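Local coordinates for hookworm platelet inhibitor 1 (Ancylostoma caninum, PDB 4TPV), which inhibits platelet aggregation and prevents adhesion of resting platelets to fibrinogen and collagen, possibly by binding platelet integrins, at residues Y34-M39 with T147-G152; Y26-A31 with Q172-I177; M112-H117 with E140-G145; W89-E94 with T106-N111. All blocks are in the same frame, centred on the assembly; numbering follows the deposited sequence.

Contact 1 of 4, residues Y34-M39 with T147-G152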
loop_
_atom_site.group_PDB
_atom_site.type_symbol
_atom_site.label_atom_id
_atom_site.label_comp_id
_atom_site.label_asym_id
_atom_site.label_seq_id
_atom_site.Cartn_x
_atom_site.Cartn_y
_atom_site.Cartn_z
ATOM N N TYR A 34 10.490 8.610 -10.159
ATOM C CA TYR A 34 9.475 9.241 -11.013
ATOM C C TYR A 34 9.247 10.714 -10.688
ATOM O O TYR A 34 8.513 11.393 -11.404
ATOM C CB TYR A 34 8.135 8.475 -10.919
ATOM C CG TYR A 34 8.182 7.117 -11.584
ATOM C CD1 TYR A 34 8.693 6.018 -10.920
ATOM C CD2 TYR A 34 7.740 6.942 -12.889
ATOM C CE1 TYR A 34 8.779 4.780 -11.527
ATOM C CE2 TYR A 34 7.799 5.694 -13.504
ATOM C CZ TYR A 34 8.325 4.626 -12.829
ATOM O OH TYR A 34 8.388 3.403 -13.462
ATOM N N LYS A 35 9.865 11.203 -9.610
ATOM C CA LYS A 35 9.751 12.606 -9.207
ATOM C C LYS A 35 8.303 12.952 -8.864
ATOM O O LYS A 35 7.614 13.669 -9.593
ATOM C CB LYS A 35 10.288 13.544 -10.296
ATOM C CG LYS A 35 11.726 13.250 -10.705
ATOM C CD LYS A 35 12.648 13.227 -9.497
ATOM C CE LYS A 35 14.086 12.871 -9.901
ATOM N NZ LYS A 35 14.922 12.458 -8.726
ATOM N N THR A 36 7.849 12.426 -7.735
ATOM C CA THR A 36 6.481 12.621 -7.288
ATOM C C THR A 36 6.457 13.641 -6.148
ATOM O O THR A 36 7.170 13.465 -5.157
ATOM C CB THR A 36 5.844 11.298 -6.804
ATOM O OG1 THR A 36 6.508 10.846 -5.612
ATOM C CG2 THR A 36 5.976 10.203 -7.880
ATOM N N SER A 37 5.623 14.673 -6.283
ATOM C CA SER A 37 5.685 15.840 -5.402
ATOM C C SER A 37 4.949 15.754 -4.058
ATOM O O SER A 37 5.147 16.626 -3.217
ATOM C CB SER A 37 5.165 17.061 -6.154
ATOM O OG SER A 37 3.839 16.836 -6.611
ATOM N N LYS A 38 4.097 14.746 -3.859
ATOM C CA LYS A 38 3.386 14.619 -2.580
ATOM C C LYS A 38 3.028 13.166 -2.260
ATOM O O LYS A 38 1.883 12.821 -1.940
ATOM C CB LYS A 38 2.149 15.520 -2.573
ATOM C CG LYS A 38 1.209 15.400 -3.751
ATOM C CD LYS A 38 -0.016 16.287 -3.519
ATOM C CE LYS A 38 -0.863 16.395 -4.777
ATOM N NZ LYS A 38 -2.056 17.278 -4.542
ATOM N N MET A 39 4.047 12.315 -2.309
ATOM C CA MET A 39 3.863 10.911 -1.961
ATOM C C MET A 39 3.826 10.796 -0.450
ATOM O O MET A 39 4.792 11.128 0.219
ATOM C CB MET A 39 4.986 10.045 -2.532
ATOM C CG MET A 39 4.786 8.561 -2.269
ATOM S SD MET A 39 3.660 7.771 -3.426
ATOM C CE MET A 39 4.592 7.767 -4.965
ATOM N N THR A 147 -5.380 10.444 -11.730
ATOM C CA THR A 147 -3.935 10.600 -11.620
ATOM C C THR A 147 -3.409 9.873 -10.381
ATOM O O THR A 147 -3.840 10.166 -9.254
ATOM C CB THR A 147 -3.569 12.095 -11.569
ATOM O OG1 THR A 147 -4.003 12.722 -12.784
ATOM C CG2 THR A 147 -2.053 12.281 -11.419
ATOM N N ILE A 148 -2.508 8.914 -10.606
ATOM C CA ILE A 148 -1.892 8.132 -9.528
ATOM C C ILE A 148 -1.020 9.012 -8.640
ATOM O O ILE A 148 -1.046 8.891 -7.399
ATOM C CB ILE A 148 -1.028 6.973 -10.083
ATOM C CG1 ILE A 148 -1.811 6.114 -11.069
ATOM C CG2 ILE A 148 -0.480 6.111 -8.922
ATOM C CD1 ILE A 148 -0.889 5.228 -11.947
ATOM N N TYR A 149 -0.232 9.881 -9.272
ATOM C CA TYR A 149 0.675 10.770 -8.548
ATOM C C TYR A 149 0.881 12.058 -9.308
ATOM O O TYR A 149 0.954 12.046 -10.548
ATOM C CB TYR A 149 2.034 10.097 -8.332
ATOM C CG TYR A 149 2.660 9.612 -9.626
ATOM C CD1 TYR A 149 3.482 10.444 -10.400
ATOM C CD2 TYR A 149 2.432 8.323 -10.073
ATOM C CE1 TYR A 149 4.033 9.985 -11.585
ATOM C CE2 TYR A 149 2.989 7.851 -11.234
ATOM C CZ TYR A 149 3.795 8.680 -11.990
ATOM O OH TYR A 149 4.356 8.212 -13.175
ATOM N N GLU A 150 0.980 13.169 -8.580
ATOM C CA GLU A 150 1.407 14.419 -9.203
ATOM C C GLU A 150 2.926 14.435 -9.329
ATOM O O GLU A 150 3.619 13.875 -8.489
ATOM C CB GLU A 150 0.925 15.632 -8.402
ATOM C CG GLU A 150 -0.590 15.756 -8.312
ATOM C CD GLU A 150 -1.242 15.995 -9.665
ATOM O OE1 GLU A 150 -0.578 16.548 -10.573
ATOM O OE2 GLU A 150 -2.419 15.625 -9.821
ATOM N N GLU A 151 3.433 15.082 -10.374
ATOM C CA GLU A 151 4.872 15.096 -10.621
ATOM C C GLU A 151 5.506 16.403 -10.199
ATOM O O GLU A 151 4.959 17.474 -10.459
ATOM C CB GLU A 151 5.166 14.841 -12.097
ATOM C CG GLU A 151 4.879 13.413 -12.541
ATOM C CD GLU A 151 4.863 13.278 -14.052
ATOM O OE1 GLU A 151 4.948 14.321 -14.731
ATOM O OE2 GLU A 151 4.757 12.140 -14.557
ATOM N N GLY A 152 6.676 16.306 -9.568
ATOM C CA GLY A 152 7.479 17.466 -9.220
ATOM C C GLY A 152 8.476 17.097 -8.139
ATOM O O GLY A 152 8.544 15.936 -7.752
HETATM O O HOH W 1 7.994 11.030 -13.832
HETATM O O HOH W 2 3.451 18.647 -8.635
HETATM O O HOH W 3 2.877 13.006 -5.793
#
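A single antiparallel beta bridge joins two irregular loops of the CAP fold: Thr-36 pairs with Glu-151 as a non-hydrogen-bonded pair, and the touching parts run 96° apart, so the pairing stays a single bridge. Its two bonds flank the pair. Gly-152 N donates to Lys-35 O at 2.8 Å, and Ser-37 N donates to Glu-150 O at 3.1 Å with a nearly straight N-H (160°); both donors stand above the carbonyl planes. A water wedged between the two loops links Lys-38 N to Glu-150 O. The tight side is the buried one. Thr-36 CG2, anti to its carbonyl carbon, presses crosswise on the Tyr-149 ring, 3.6 Å from Tyr-149 CD1, while the Tyr-149 hydroxyl reaches Tyr-34 CD2. Phe-30 of helix 13-34 joins the two rings, stacked on Tyr-34 and edge-to-face with Tyr-149. The outer side is looser and wetter. Lys-38 and Glu-150 run side by side, touching through Lys-38 CE and Glu-150 CG at 3.6 Å, but their charges stay apart, and Lys-38 NZ pairs instead with Asp-160. Glu-151 OE1 forms a salt bridge with Lys-98. A second water donates to Glu-151 O at 2.6 Å and lies 2.7 Å from Ser-37 OG.

Contact 2 of 4, residues Y26-A31 with Q172-I177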
loop_
_atom_site.group_PDB
_atom_site.type_symbol
_atom_site.label_atom_id
_atom_site.label_comp_id
_atom_site.label_asym_id
_atom_site.label_seq_id
_atom_site.Cartn_x
_atom_site.Cartn_y
_atom_site.Cartn_z
ATOM N N TYR A 26 8.957 1.010 -1.286
ATOM C CA TYR A 26 8.473 1.076 -2.661
ATOM C C TYR A 26 8.091 2.505 -3.010
ATOM O O TYR A 26 8.384 3.005 -4.083
ATOM C CB TYR A 26 7.244 0.188 -2.874
ATOM C CG TYR A 26 7.454 -1.307 -2.773
ATOM C CD1 TYR A 26 8.689 -1.875 -2.974
ATOM C CD2 TYR A 26 6.380 -2.149 -2.498
ATOM C CE1 TYR A 26 8.861 -3.248 -2.899
ATOM C CE2 TYR A 26 6.546 -3.513 -2.409
ATOM C CZ TYR A 26 7.791 -4.052 -2.614
ATOM O OH TYR A 26 7.948 -5.413 -2.516
ATOM N N ARG A 27 7.406 3.166 -2.084
ATOM C CA ARG A 27 6.935 4.527 -2.361
ATOM C C ARG A 27 8.095 5.546 -2.413
ATOM O O ARG A 27 8.079 6.480 -3.213
ATOM C CB ARG A 27 5.864 4.923 -1.317
ATOM C CG ARG A 27 4.581 4.110 -1.466
ATOM C CD ARG A 27 3.626 4.276 -0.271
ATOM N NE ARG A 27 3.113 5.642 -0.171
ATOM C CZ ARG A 27 2.084 6.110 -0.884
ATOM N NH1 ARG A 27 1.468 5.313 -1.753
ATOM N NH2 ARG A 27 1.696 7.378 -0.759
ATOM N N ALA A 28 9.116 5.355 -1.574
ATOM C CA ALA A 28 10.308 6.202 -1.621
ATOM C C ALA A 28 11.095 5.989 -2.924
ATOM O O ALA A 28 11.562 6.945 -3.536
ATOM C CB ALA A 28 11.193 5.918 -0.411
ATOM N N ALA A 29 11.255 4.730 -3.323
ATOM C CA ALA A 29 11.937 4.429 -4.582
ATOM C C ALA A 29 11.158 5.056 -5.714
ATOM O O ALA A 29 11.723 5.687 -6.608
ATOM C CB ALA A 29 12.066 2.924 -4.783
ATOM N N PHE A 30 9.841 4.881 -5.676
ATOM C CA PHE A 30 9.008 5.427 -6.732
ATOM C C PHE A 30 9.078 6.952 -6.757
ATOM O O PHE A 30 9.208 7.556 -7.830
ATOM C CB PHE A 30 7.561 4.966 -6.562
ATOM C CG PHE A 30 6.751 5.120 -7.809
ATOM C CD1 PHE A 30 6.097 6.303 -8.080
ATOM C CD2 PHE A 30 6.650 4.076 -8.702
ATOM C CE1 PHE A 30 5.339 6.435 -9.234
ATOM C CE2 PHE A 30 5.898 4.195 -9.849
ATOM C CZ PHE A 30 5.253 5.376 -10.123
ATOM N N ALA A 31 9.036 7.592 -5.591
ATOM C CA ALA A 31 9.039 9.056 -5.534
ATOM C C ALA A 31 10.331 9.655 -6.090
ATOM O O ALA A 31 10.306 10.692 -6.759
ATOM C CB ALA A 31 8.819 9.546 -4.078
ATOM N N GLN A 172 13.944 9.783 3.824
ATOM C CA GLN A 172 14.880 10.505 2.956
ATOM C C GLN A 172 14.287 11.803 2.407
ATOM O O GLN A 172 14.683 12.277 1.342
ATOM C CB GLN A 172 15.354 9.597 1.802
ATOM C CG GLN A 172 16.028 8.285 2.264
ATOM C CD GLN A 172 15.007 7.178 2.656
ATOM O OE1 GLN A 172 14.106 6.847 1.881
ATOM N NE2 GLN A 172 15.161 6.608 3.851
ATOM N N ASN A 173 13.379 12.407 3.172
ATOM C CA ASN A 173 12.686 13.613 2.731
ATOM C C ASN A 173 12.052 13.470 1.345
ATOM O O ASN A 173 12.027 14.428 0.554
ATOM C CB ASN A 173 13.638 14.804 2.772
ATOM C CG ASN A 173 14.019 15.167 4.186
ATOM O OD1 ASN A 173 15.161 14.982 4.595
ATOM N ND2 ASN A 173 13.046 15.650 4.957
ATOM N N LEU A 174 11.495 12.290 1.097
ATOM C CA LEU A 174 10.827 11.989 -0.157
ATOM C C LEU A 174 9.325 11.901 0.013
ATOM O O LEU A 174 8.581 12.082 -0.958
ATOM C CB LEU A 174 11.332 10.665 -0.738
ATOM C CG LEU A 174 12.751 10.695 -1.309
ATOM C CD1 LEU A 174 13.240 9.281 -1.567
ATOM C CD2 LEU A 174 12.787 11.542 -2.586
ATOM N N LEU A 175 8.887 11.611 1.244
ATOM C CA LEU A 175 7.479 11.340 1.541
ATOM C C LEU A 175 6.894 12.380 2.494
ATOM O O LEU A 175 7.621 13.094 3.174
ATOM C CB LEU A 175 7.325 9.930 2.139
ATOM C CG LEU A 175 7.974 8.763 1.382
ATOM C CD1 LEU A 175 7.636 7.425 2.033
ATOM C CD2 LEU A 175 7.586 8.778 -0.097
ATOM N N CYS A 176 5.570 12.474 2.513
ATOM C CA CYS A 176 4.874 13.431 3.380
ATOM C C CYS A 176 4.280 12.724 4.571
ATOM O O CYS A 176 3.586 11.737 4.407
ATOM C CB CYS A 176 3.750 14.133 2.632
ATOM S SG CYS A 176 4.225 14.954 1.104
ATOM N N ILE A 177 4.509 13.251 5.774
ATOM C CA ILE A 177 3.975 12.620 6.996
ATOM C C ILE A 177 3.072 13.564 7.795
ATOM O O ILE A 177 3.302 14.767 7.845
ATOM C CB ILE A 177 5.138 12.128 7.893
ATOM C CG1 ILE A 177 4.631 11.280 9.063
ATOM C CG2 ILE A 177 6.008 13.292 8.380
ATOM C CD1 ILE A 177 4.033 9.962 8.654
#
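The aromatic rings of 26-31 find their partners outside this contact: Tyr-26 stacks with Trp-89, and Phe-30 packs on Val-113 of helix 107-113. The flat guanidinium of Arg-27 also leaves this contact at its polar end, where NH1 donates to Met-112 O and Trp-114 O and NE to Arg-40 O. One flat group does come in from the other segment, the carboxamide of Gln-172, whose chain bends at chi2 (81°) so that Gln-172 OE1 stops 3.8 Å from Ala-28 CB. What remains is an aliphatic meeting without polar bonds. The small residues Ala-28 and Ala-31, one turn apart, let the loop approach closely, with the CA atoms of Ala-28 and Leu-174 6.0 Å apart. This joins the long helix 13-34 of the CAP domain to the cysteine-rich C-terminal region, just before strand 176-177 pairs with 166-167 in a two-stranded antiparallel hairpin; Cys-176 is fastened there by its disulfide to Cys-158. Gln-172 and Asn-173 both take left-handed helical backbone angles, and the turn they make delivers two consecutive leucines to the helix. Leu-174 sets CG anti to its carbonyl carbon, and its CD1 rests 3.5 Å from Ala-28 O and 4.1 Å from Ala-28 CB. Its CB and carbonyl oxygen lie against the methyl of Ala-31. Leu-175 enters next to it with a single branch: Leu-175 CD2 touches the backbone at the Arg-27/Ala-28 peptide, 3.9 Å from Arg-27 O, with Ala-31 CB one turn on at 4.2 Å.

Contact 3 of 4, residues M112-H117 with E140-G145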
loop_
_atom_site.group_PDB
_atom_site.type_symbol
_atom_site.label_atom_id
_atom_site.label_comp_id
_atom_site.label_asym_id
_atom_site.label_seq_id
_atom_site.Cartn_x
_atom_site.Cartn_y
_atom_site.Cartn_z
ATOM N N MET A 112 -0.348 0.717 -4.273
ATOM C CA MET A 112 0.844 0.862 -3.443
ATOM C C MET A 112 1.512 2.222 -3.583
ATOM O O MET A 112 2.091 2.712 -2.617
ATOM C CB MET A 112 1.872 -0.241 -3.747
ATOM C CG MET A 112 1.420 -1.627 -3.337
ATOM S SD MET A 112 2.793 -2.783 -3.106
ATOM C CE MET A 112 3.578 -2.732 -4.711
ATOM N N VAL A 113 1.422 2.847 -4.758
ATOM C CA VAL A 113 2.104 4.135 -4.970
ATOM C C VAL A 113 1.162 5.324 -5.215
ATOM O O VAL A 113 1.620 6.430 -5.541
ATOM C CB VAL A 113 3.133 4.028 -6.122
ATOM C CG1 VAL A 113 4.169 2.945 -5.792
ATOM C CG2 VAL A 113 2.439 3.786 -7.488
ATOM N N TRP A 114 -0.137 5.132 -4.996
ATOM C CA TRP A 114 -1.074 6.260 -5.084
ATOM C C TRP A 114 -0.635 7.347 -4.094
ATOM O O TRP A 114 -0.458 7.052 -2.906
ATOM C CB TRP A 114 -2.513 5.798 -4.789
ATOM C CG TRP A 114 -3.500 6.650 -5.518
ATOM C CD1 TRP A 114 -3.985 7.869 -5.125
ATOM C CD2 TRP A 114 -4.076 6.385 -6.805
ATOM N NE1 TRP A 114 -4.851 8.370 -6.077
ATOM C CE2 TRP A 114 -4.924 7.478 -7.117
ATOM C CE3 TRP A 114 -3.982 5.320 -7.711
ATOM C CZ2 TRP A 114 -5.660 7.547 -8.308
ATOM C CZ3 TRP A 114 -4.717 5.386 -8.906
ATOM C CH2 TRP A 114 -5.540 6.507 -9.187
ATOM N N ASP A 115 -0.450 8.582 -4.547
ATOM C CA ASP A 115 0.332 9.485 -3.716
ATOM C C ASP A 115 -0.437 9.859 -2.441
ATOM O O ASP A 115 0.171 10.013 -1.377
ATOM C CB ASP A 115 0.844 10.725 -4.514
ATOM C CG ASP A 115 -0.246 11.577 -5.130
ATOM O OD1 ASP A 115 -1.448 11.272 -5.031
ATOM O OD2 ASP A 115 0.138 12.586 -5.747
ATOM N N SER A 116 -1.767 9.914 -2.521
ATOM C CA SER A 116 -2.551 10.355 -1.375
ATOM C C SER A 116 -2.843 9.207 -0.410
ATOM O O SER A 116 -3.394 9.434 0.679
ATOM C CB SER A 116 -3.864 11.009 -1.823
ATOM O OG SER A 116 -4.619 10.119 -2.625
ATOM N N HIS A 117 -2.487 7.988 -0.785
ATOM C CA HIS A 117 -2.646 6.874 0.163
ATOM C C HIS A 117 -1.698 7.021 1.351
ATOM O O HIS A 117 -0.491 7.144 1.162
ATOM C CB HIS A 117 -2.408 5.518 -0.512
ATOM C CG HIS A 117 -3.584 5.009 -1.279
ATOM N ND1 HIS A 117 -3.507 3.918 -2.121
ATOM C CD2 HIS A 117 -4.862 5.450 -1.351
ATOM C CE1 HIS A 117 -4.686 3.714 -2.681
ATOM N NE2 HIS A 117 -5.529 4.622 -2.224
ATOM N N GLU A 140 -9.809 6.546 0.340
ATOM C CA GLU A 140 -10.270 6.173 -0.991
ATOM C C GLU A 140 -10.028 7.273 -2.024
ATOM O O GLU A 140 -10.412 8.429 -1.833
ATOM C CB GLU A 140 -11.754 5.806 -0.950
ATOM C CG GLU A 140 -12.049 4.530 -0.178
ATOM C CD GLU A 140 -13.541 4.269 -0.044
ATOM O OE1 GLU A 140 -14.341 5.138 -0.461
ATOM O OE2 GLU A 140 -13.911 3.198 0.481
ATOM N N ALA A 141 -9.398 6.892 -3.130
ATOM C CA ALA A 141 -8.986 7.844 -4.150
ATOM C C ALA A 141 -8.789 7.195 -5.522
ATOM O O ALA A 141 -8.973 7.849 -6.540
ATOM C CB ALA A 141 -7.693 8.531 -3.722
ATOM N N LYS A 142 -8.394 5.924 -5.555
ATOM C CA LYS A 142 -8.025 5.259 -6.806
ATOM C C LYS A 142 -9.237 5.041 -7.726
ATOM O O LYS A 142 -10.334 4.732 -7.272
ATOM C CB LYS A 142 -7.338 3.926 -6.505
ATOM C CG LYS A 142 -7.026 3.020 -7.717
ATOM C CD LYS A 142 -6.055 1.919 -7.252
ATOM C CE LYS A 142 -6.019 0.682 -8.173
ATOM N NZ LYS A 142 -7.270 -0.146 -8.084
ATOM N N GLY A 143 -9.034 5.207 -9.027
ATOM C CA GLY A 143 -10.105 5.029 -9.989
ATOM C C GLY A 143 -9.575 5.144 -11.404
ATOM O O GLY A 143 -8.574 5.832 -11.640
ATOM N N ASP A 144 -10.253 4.477 -12.334
ATOM C CA ASP A 144 -9.898 4.526 -13.754
ATOM C C ASP A 144 -9.816 5.970 -14.221
ATOM O O ASP A 144 -10.732 6.765 -13.991
ATOM C CB ASP A 144 -10.926 3.752 -14.580
ATOM C CG ASP A 144 -10.507 3.552 -16.019
ATOM O OD1 ASP A 144 -9.295 3.580 -16.329
ATOM O OD2 ASP A 144 -11.416 3.333 -16.851
ATOM N N GLY A 145 -8.704 6.294 -14.890
ATOM C CA GLY A 145 -8.528 7.601 -15.493
ATOM C C GLY A 145 -8.026 8.679 -14.553
ATOM O O GLY A 145 -7.781 9.818 -14.981
#
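Trp-114 carries this contact, its indole lying with the 141-142 backbone over one face. Its CB sits 3.4 Å above the plane of the His-117 ring, toward the rim, inside the type I turn from Trp-114 to His-117 that the bond from His-117 N to Trp-114 O closes. With CG anti to the backbone N (chi1 -151°) the indole swings toward the other loop. On the five-membered ring, CD1 and NE1 meet Ala-141 CB, Trp-114 NE1 at 3.7 Å; Ser-116 OG, at the ring edge and in its plane, touches Ala-141 CB at 3.6 Å. CD2 lies under Lys-142 CA and CB, and Trp-114 CE3 against Lys-142 CB and CG, both at 3.8 Å. CE2 and CZ2 pass under Lys-142 CA. That atom stands 3.6 Å from the centroid of the six-membered ring and only 12° off its normal, a well-centred CH-pi contact. Trp-114 CZ3 takes Lys-142 CG at 3.5 Å, and at the tip Trp-114 CH2 lies 3.7 Å from Gly-143 N. The Lys-142 chain crosses the indole at about a right angle and runs on, extended until a bend at chi4, to a salt bridge with Glu-66 and a bond to Ser-107 OG. Glu-67 OE2 accepts from Ala-141 N and Lys-142 N and is hydrogen-bonded to His-117 NE2. Trp-114 lies in the turn where helix 107-113 gives way to loop; the indole sits between that turn and the loop leaving strand 130-138, touching Tyr-100 and Ile-148.

Contact 4 of 4, residues W89-E94 with T106-N111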
loop_
_atom_site.group_PDB
_atom_site.type_symbol
_atom_site.label_atom_id
_atom_site.label_comp_id
_atom_site.label_asym_id
_atom_site.label_seq_id
_atom_site.Cartn_x
_atom_site.Cartn_y
_atom_site.Cartn_z
ATOM N N TRP A 89 4.582 -5.219 -6.788
ATOM C CA TRP A 89 5.566 -4.278 -7.344
ATOM C C TRP A 89 5.898 -4.558 -8.812
ATOM O O TRP A 89 6.096 -3.626 -9.602
ATOM C CB TRP A 89 6.858 -4.305 -6.509
ATOM C CG TRP A 89 7.973 -3.505 -7.146
ATOM C CD1 TRP A 89 8.940 -3.975 -7.983
ATOM C CD2 TRP A 89 8.213 -2.100 -7.008
ATOM N NE1 TRP A 89 9.781 -2.956 -8.358
ATOM C CE2 TRP A 89 9.353 -1.791 -7.778
ATOM C CE3 TRP A 89 7.582 -1.074 -6.300
ATOM C CZ2 TRP A 89 9.876 -0.497 -7.857
ATOM C CZ3 TRP A 89 8.092 0.201 -6.378
ATOM C CH2 TRP A 89 9.230 0.484 -7.155
ATOM N N SER A 90 5.932 -5.838 -9.183
ATOM C CA SER A 90 6.293 -6.220 -10.553
ATOM C C SER A 90 5.370 -5.617 -11.620
ATOM O O SER A 90 5.731 -5.563 -12.801
ATOM C CB SER A 90 6.314 -7.742 -10.686
ATOM O OG SER A 90 7.406 -8.295 -9.966
ATOM N N GLU A 91 4.200 -5.135 -11.221
ATOM C CA GLU A 91 3.285 -4.517 -12.169
ATOM C C GLU A 91 3.812 -3.187 -12.673
ATOM O O GLU A 91 3.274 -2.613 -13.623
ATOM C CB GLU A 91 1.903 -4.323 -11.533
ATOM C CG GLU A 91 1.206 -5.630 -11.240
ATOM C CD GLU A 91 -0.196 -5.425 -10.712
ATOM O OE1 GLU A 91 -0.515 -4.274 -10.338
ATOM O OE2 GLU A 91 -0.978 -6.405 -10.717
ATOM N N ILE A 92 4.847 -2.680 -12.008
ATOM C CA ILE A 92 5.436 -1.409 -12.409
ATOM C C ILE A 92 5.804 -1.408 -13.898
ATOM O O ILE A 92 5.731 -0.369 -14.554
ATOM C CB ILE A 92 6.674 -1.080 -11.527
ATOM C CG1 ILE A 92 7.024 0.398 -11.636
ATOM C CG2 ILE A 92 7.858 -2.018 -11.838
ATOM C CD1 ILE A 92 8.205 0.802 -10.737
ATOM N N PHE A 93 6.142 -2.581 -14.427
ATOM C CA PHE A 93 6.479 -2.691 -15.851
ATOM C C PHE A 93 5.305 -2.460 -16.790
ATOM O O PHE A 93 5.501 -2.262 -17.991
ATOM C CB PHE A 93 7.115 -4.068 -16.126
ATOM C CG PHE A 93 8.484 -4.210 -15.532
ATOM C CD1 PHE A 93 9.594 -3.701 -16.205
ATOM C CD2 PHE A 93 8.663 -4.808 -14.296
ATOM C CE1 PHE A 93 10.862 -3.815 -15.656
ATOM C CE2 PHE A 93 9.927 -4.916 -13.734
ATOM C CZ PHE A 93 11.028 -4.422 -14.416
ATOM N N GLU A 94 4.086 -2.468 -16.258
ATOM C CA GLU A 94 2.907 -2.258 -17.096
ATOM C C GLU A 94 2.335 -0.847 -16.956
ATOM O O GLU A 94 1.405 -0.475 -17.678
ATOM C CB GLU A 94 1.828 -3.310 -16.769
ATOM C CG GLU A 94 2.277 -4.742 -17.061
ATOM C CD GLU A 94 2.499 -5.012 -18.544
ATOM O OE1 GLU A 94 1.827 -4.383 -19.393
ATOM O OE2 GLU A 94 3.359 -5.867 -18.866
ATOM N N THR A 106 -2.288 -3.222 -13.581
ATOM C CA THR A 106 -1.560 -2.279 -12.737
ATOM C C THR A 106 -2.300 -1.900 -11.461
ATOM O O THR A 106 -1.918 -0.951 -10.787
ATOM C CB THR A 106 -1.243 -0.967 -13.498
ATOM O OG1 THR A 106 -2.453 -0.418 -14.041
ATOM C CG2 THR A 106 -0.262 -1.232 -14.622
ATOM N N SER A 107 -3.361 -2.621 -11.132
ATOM C CA SER A 107 -4.168 -2.216 -9.984
ATOM C C SER A 107 -3.371 -2.315 -8.675
ATOM O O SER A 107 -3.477 -1.444 -7.806
ATOM C CB SER A 107 -5.434 -3.061 -9.911
ATOM O OG SER A 107 -6.259 -2.665 -8.823
ATOM N N ASN A 108 -2.560 -3.353 -8.533
ATOM C CA ASN A 108 -1.838 -3.505 -7.270
ATOM C C ASN A 108 -0.748 -2.449 -7.127
ATOM O O ASN A 108 -0.610 -1.814 -6.074
ATOM C CB ASN A 108 -1.245 -4.910 -7.151
ATOM C CG ASN A 108 -2.310 -5.982 -7.141
ATOM O OD1 ASN A 108 -3.136 -6.044 -6.216
ATOM N ND2 ASN A 108 -2.292 -6.843 -8.143
ATOM N N ILE A 109 0.047 -2.247 -8.169
ATOM C CA ILE A 109 1.090 -1.247 -8.034
ATOM C C ILE A 109 0.466 0.142 -7.820
ATOM O O ILE A 109 0.948 0.910 -7.014
ATOM C CB ILE A 109 2.060 -1.240 -9.247
ATOM C CG1 ILE A 109 3.172 -0.205 -9.037
ATOM C CG2 ILE A 109 1.329 -0.966 -10.546
ATOM C CD1 ILE A 109 4.149 -0.554 -7.904
ATOM N N ALA A 110 -0.626 0.440 -8.520
ATOM C CA ALA A 110 -1.281 1.742 -8.348
ATOM C C ALA A 110 -1.744 1.970 -6.900
ATOM O O ALA A 110 -1.633 3.097 -6.379
ATOM C CB ALA A 110 -2.456 1.866 -9.325
ATOM N N ASN A 111 -2.262 0.935 -6.245
ATOM C CA ASN A 111 -2.678 1.094 -4.859
ATOM C C ASN A 111 -1.468 1.385 -3.978
ATOM O O ASN A 111 -1.542 2.196 -3.052
ATOM C CB ASN A 111 -3.403 -0.157 -4.342
ATOM C CG ASN A 111 -4.923 -0.015 -4.365
ATOM O OD1 ASN A 111 -5.482 1.036 -4.015
ATOM N ND2 ASN A 111 -5.603 -1.099 -4.750
HETATM O O HOH W 4 -3.562 -5.726 -11.409
#
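This is a side-chain-to-helix-end contact: a carboxylate from the 3-10 segment that follows helix 80-89 grips the N terminus of helix 107-113 in the CAP domain. Thr-106 holds the N-cap position, but its side chain makes no capping bond, and Glu-91 from across the contact accepts from the first-turn amides instead. Its chain runs extended beyond CG (chi2 -176°), so the carboxylate reaches over the first turn. OE1 of Glu-91 accepts a straight bond from Ile-109 N at 3.0 Å (162°) and a weak, bent one from Asn-108 N at 2.9 Å. Glu-91 OE2 takes Asn-108 ND2 at 2.9 Å, with the acceptor close to the amide plane although the carboxylate is turned 37° against that amide. Ile-109 N and Asn-108 ND2 both come from above the carboxylate plane, so this is no in-plane clamp. A water donates to Glu-91 OE2 and accepts from Ser-107 N, bringing in the remaining amide of the turn. Around this polar grip lie apolar contacts. Glu-91 CB rests on Ile-109 CG2 at 3.5 Å, and Ile-109 CD1 touches Trp-89 CE3 at 3.8 Å, while Ile-92 CD1 covers one face of the Trp-89 ring. At the other end the Thr-106 methyl, CG2, lies 3.6 Å from Glu-94 CB. With three backbone amides addressed directly or through water, and the positive end of the helix dipole beneath it, the Glu-91 carboxylate is probably favoured in its ionised form, its negative charge offsetting the helix end.

How the contacts relate
From the N terminus, helix 13-34 opens contact 2 at 26-31, and the loop after it opens contact 1 at 34-39. Contact 4 then closes a short loop, 89-94 to 106-111. Contact 3 follows in series, starting from the same helix 107-113 and closing at 140-145 after the strands 119-127 and 130-138. Next 147-152 closes contact 1, which encloses contacts 3 and 4, and 172-177 closes contact 2 around all the rest; none cross. Asp-115 N with Ile-148 O and His-117 ND1 with Asn-111 O join neighbours directly, and Arg-27 links the long helix to the turn after 107-113. Contacts 1 and 2, with Met-39 O bonded to Cys-176 N, tie the C-terminal loops to the CAP core.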